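Local structure of DUF1904 domain-containing protein (Vibrio cholerae O1 biovar eltor str. N16961, 1U9D) at residues A26-V29 against E30-P34; D83-A86 against Q87-D91. The protein is of unknown function but belongs to the DUF1904 family, placed in the clan of the MIF (macrophage migration inhibitory factor) fold. All coordinates share one frame; numbering follows the deposited sequence.

Contact 1. Residues A26-V29 against E30-P34; sequences AHIV and ESLVP
The first turn of helix 26-44, the crossover helix of the beta-alpha-beta unit running from strand 18-22 to strand 52-55, carries a His-carboxylate hydrogen bond on its outer side. His27 and Glu30 run alongside each other off the same face of the helix, as residues three apart can. ND1 of His27 donates to OE1 of Glu30 at 3.2 Å, nearly straight at 167°. The oxygen sits at the ring edge, in the ring plane, yet the ring meets it from above the carboxylate plane, the two flat groups being 41° apart. Both polar side chains suit this exposed face. Ser31, four residues after His27, turns its hydroxyl back: its OG lies beside the backbone N (chi1 -54°) and donates to His27 O at 3.0 Å. Ser31 N reaches the same oxygen from the opposite face of the carbonyl plane, giving it two donors. Regular backbone bonds continue the helix, although the one from Val33 N to Val29 O is weak just before Pro34, whose nitrogen has no hydrogen to donate and where the helix kinks. Aliphatic residues, with no polar group to satisfy, face the rest of the fold, Val29 and Leu32 being buried. Ile28 CG2 meets Leu32 CD1 at 4.1 Å, and Val29 CG1 meets Val33 CG2 at 4.0 Å. The first pair leans on Leu96 of helix 79-97, while Val29 packs on Leu55 and Val33 on Phe53 of strand 52-55.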
# COMPACT_ATOMS: atom_id res chain seq x y z
N ALA A 26 16.55 -24.47 14.62
CA ALA A 26 15.14 -24.70 14.32
C ALA A 26 14.24 -24.02 15.34
O ALA A 26 13.24 -23.41 14.97
CB ALA A 26 14.84 -26.21 14.26
N HIS A 27 14.60 -24.09 16.61
CA HIS A 27 13.73 -23.56 17.66
C HIS A 27 13.63 -22.04 17.61
O HIS A 27 12.58 -21.49 17.90
CB HIS A 27 14.19 -23.98 19.06
CG HIS A 27 14.19 -25.46 19.28
ND1 HIS A 27 13.24 -26.30 18.74
CD2 HIS A 27 15.03 -26.26 19.99
CE1 HIS A 27 13.50 -27.55 19.09
NE2 HIS A 27 14.58 -27.55 19.85
N ILE A 28 14.72 -21.38 17.20
CA ILE A 28 14.73 -19.94 16.95
C ILE A 28 13.73 -19.58 15.85
O ILE A 28 12.92 -18.69 16.02
CB ILE A 28 16.14 -19.47 16.51
CG1 ILE A 28 17.16 -19.69 17.62
CG2 ILE A 28 16.13 -18.00 16.12
CD1 ILE A 28 16.85 -18.97 18.88
N VAL A 29 13.81 -20.27 14.73
CA VAL A 29 12.91 -20.02 13.61
C VAL A 29 11.45 -20.23 14.02
O VAL A 29 10.57 -19.45 13.63
CB VAL A 29 13.29 -20.90 12.41
CG1 VAL A 29 12.34 -20.68 11.25
CG2 VAL A 29 14.71 -20.59 11.97
N GLU A 30 11.20 -21.27 14.81
CA GLU A 30 9.83 -21.63 15.22
C GLU A 30 9.20 -20.53 16.06
O GLU A 30 8.00 -20.28 15.96
CB GLU A 30 9.84 -22.91 16.06
CG GLU A 30 10.09 -24.17 15.25
CD GLU A 30 10.28 -25.42 16.12
OE1 GLU A 30 10.60 -25.30 17.34
OE2 GLU A 30 10.12 -26.53 15.58
N SER A 31 10.02 -19.90 16.89
CA SER A 31 9.62 -18.77 17.72
C SER A 31 9.46 -17.49 16.93
O SER A 31 8.59 -16.67 17.23
CB SER A 31 10.67 -18.53 18.81
OG SER A 31 10.90 -19.72 19.56
N LEU A 32 10.32 -17.31 15.93
CA LEU A 32 10.40 -16.11 15.11
C LEU A 32 9.22 -15.93 14.16
O LEU A 32 8.80 -14.81 13.88
CB LEU A 32 11.62 -16.23 14.22
CG LEU A 32 12.60 -15.10 14.22
CD1 LEU A 32 13.88 -15.62 13.64
CD2 LEU A 32 12.03 -13.97 13.42
N VAL A 33 8.73 -17.03 13.63
CA VAL A 33 7.86 -16.95 12.47
C VAL A 33 6.57 -16.22 12.84
O VAL A 33 6.21 -15.28 12.15
CB VAL A 33 7.60 -18.31 11.82
CG1 VAL A 33 6.34 -18.25 10.91
CG2 VAL A 33 8.82 -18.73 10.99
N PRO A 34 5.89 -16.57 13.93
CA PRO A 34 4.65 -15.85 14.28
C PRO A 34 4.84 -14.36 14.52
O PRO A 34 4.01 -13.58 14.10
CB PRO A 34 4.19 -16.49 15.58
CG PRO A 34 4.97 -17.77 15.73
CD PRO A 34 6.19 -17.65 14.88

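Contact 2. Residues D83-A86 against Q87-D91; sequences DQIA and QVITD
OG1 of Thr90 donates to Ala86 O at 2.7 Å, the side-chain hydrogen bond that joins 83-86 to 87-91. The hydroxyl stands beside its own backbone N, with chi1 at -62°, which bends it back along the helix toward the carbonyl four residues earlier. Thr90 N takes the same oxygen at 3.0 Å, and the two donors come from opposite faces of the carbonyl plane. Threonine suits this place because its hydroxyl is absorbed by the helix itself while the side chain also packs on Val105 and Leu103. The backbone bonds are the ordinary i to i+4 set; that from Ile89 N to Ile85 O is almost straight, at 172°. All belong to helix 79-97, the crossover of the beta-alpha-beta unit that links strand 69-74 to strand 104-109 and lies against the sheet. Apolar contact is carried by Ile85 and Ile89, which extend in the same direction on the buried side. CG2 of Ile85 touches CD1 of Ile89 at 3.9 Å. Ile85 meets Phe107 and Trp74, and Ile89 meets Val105 and Val70, so this pair spans both strands of the unit. Ile85 also touches Leu40 and Leu44, and Val88 touches Glu39, of helix 26-44. Small Ala86 also rests on Phe107. Gln87 and Asp91 are on the exposed side, where Gln87, its chain bent at chi2 (61°), sends NE2 to Asp91 OD1 in a weak bond of 3.4 Å. Asp83 OD1 is held by Gln79 NE2, one turn back.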
# COMPACT_ATOMS: atom_id res chain seq x y z
N ASP A 83 14.86 -1.80 2.66
CA ASP A 83 15.68 -1.48 3.81
C ASP A 83 14.95 -1.65 5.14
O ASP A 83 15.54 -2.11 6.12
CB ASP A 83 16.17 -0.02 3.78
CG ASP A 83 17.09 0.30 2.62
OD1 ASP A 83 17.64 -0.57 1.91
OD2 ASP A 83 17.32 1.51 2.35
N GLN A 84 13.68 -1.24 5.20
CA GLN A 84 12.88 -1.39 6.42
C GLN A 84 12.62 -2.84 6.77
O GLN A 84 12.65 -3.23 7.94
CB GLN A 84 11.55 -0.64 6.27
CG GLN A 84 11.66 0.84 6.64
CD GLN A 84 11.19 1.06 8.06
OE1 GLN A 84 9.98 1.05 8.34
NE2 GLN A 84 12.14 1.20 8.98
N ILE A 85 12.38 -3.65 5.74
CA ILE A 85 12.14 -5.06 5.96
C ILE A 85 13.35 -5.72 6.53
O ILE A 85 13.25 -6.55 7.43
CB ILE A 85 11.71 -5.77 4.67
CG1 ILE A 85 10.38 -5.25 4.18
CG2 ILE A 85 11.63 -7.29 4.91
CD1 ILE A 85 10.12 -5.56 2.74
N ALA A 86 14.51 -5.41 5.96
CA ALA A 86 15.75 -5.93 6.45
C ALA A 86 15.92 -5.55 7.91
O ALA A 86 16.36 -6.35 8.72
CB ALA A 86 16.90 -5.39 5.62
N GLN A 87 15.57 -4.33 8.25
CA GLN A 87 15.71 -3.89 9.65
C GLN A 87 14.77 -4.64 10.61
O GLN A 87 15.20 -5.03 11.69
CB GLN A 87 15.57 -2.38 9.77
CG GLN A 87 16.16 -1.77 11.06
CD GLN A 87 17.67 -2.01 11.20
OE1 GLN A 87 18.47 -1.37 10.50
NE2 GLN A 87 18.06 -2.94 12.08
N VAL A 88 13.53 -4.90 10.20
CA VAL A 88 12.58 -5.67 11.02
C VAL A 88 13.06 -7.10 11.30
O VAL A 88 13.08 -7.57 12.44
CB VAL A 88 11.19 -5.74 10.37
CG1 VAL A 88 10.29 -6.78 11.10
CG2 VAL A 88 10.55 -4.37 10.34
N ILE A 89 13.50 -7.79 10.25
CA ILE A 89 13.96 -9.16 10.35
C ILE A 89 15.18 -9.19 11.27
O ILE A 89 15.30 -10.05 12.11
CB ILE A 89 14.32 -9.73 8.96
CG1 ILE A 89 13.06 -9.94 8.12
CG2 ILE A 89 15.04 -11.05 9.09
CD1 ILE A 89 13.34 -10.30 6.63
N THR A 90 16.08 -8.24 11.09
CA THR A 90 17.30 -8.22 11.86
C THR A 90 17.04 -8.03 13.34
O THR A 90 17.57 -8.77 14.17
CB THR A 90 18.22 -7.13 11.30
OG1 THR A 90 18.54 -7.47 9.94
CG2 THR A 90 19.54 -7.13 12.02
N ASP A 91 16.17 -7.07 13.63
CA ASP A 91 15.77 -6.75 14.99
C ASP A 91 15.07 -7.90 15.71
O ASP A 91 15.40 -8.20 16.86
CB ASP A 91 14.93 -5.46 14.99
CG ASP A 91 15.79 -4.20 14.84
OD1 ASP A 91 17.04 -4.32 14.99
OD2 ASP A 91 15.34 -3.06 14.58

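Overall arrangement
Contacts 1 and 2 occupy two different crossover helices of one sheet, 26-44 and 79-97, and their centres lie 16 Å apart. Their nearest atoms are about 5 Å apart without touching, yet each packs on the other's helix: Leu32 of contact 1 on Ile93, and Ile85 of contact 2 on Leu40. Both are partly buried. Contact 1, at the start of its helix and farther from the chain's centre, rests on the outermost strand 52-55; contact 2, mid-helix, touches strands 69-74 and 104-109. Side chain to backbone bonding is common to both, but a polar link from side chain to side chain between the two segments belongs to contact 1.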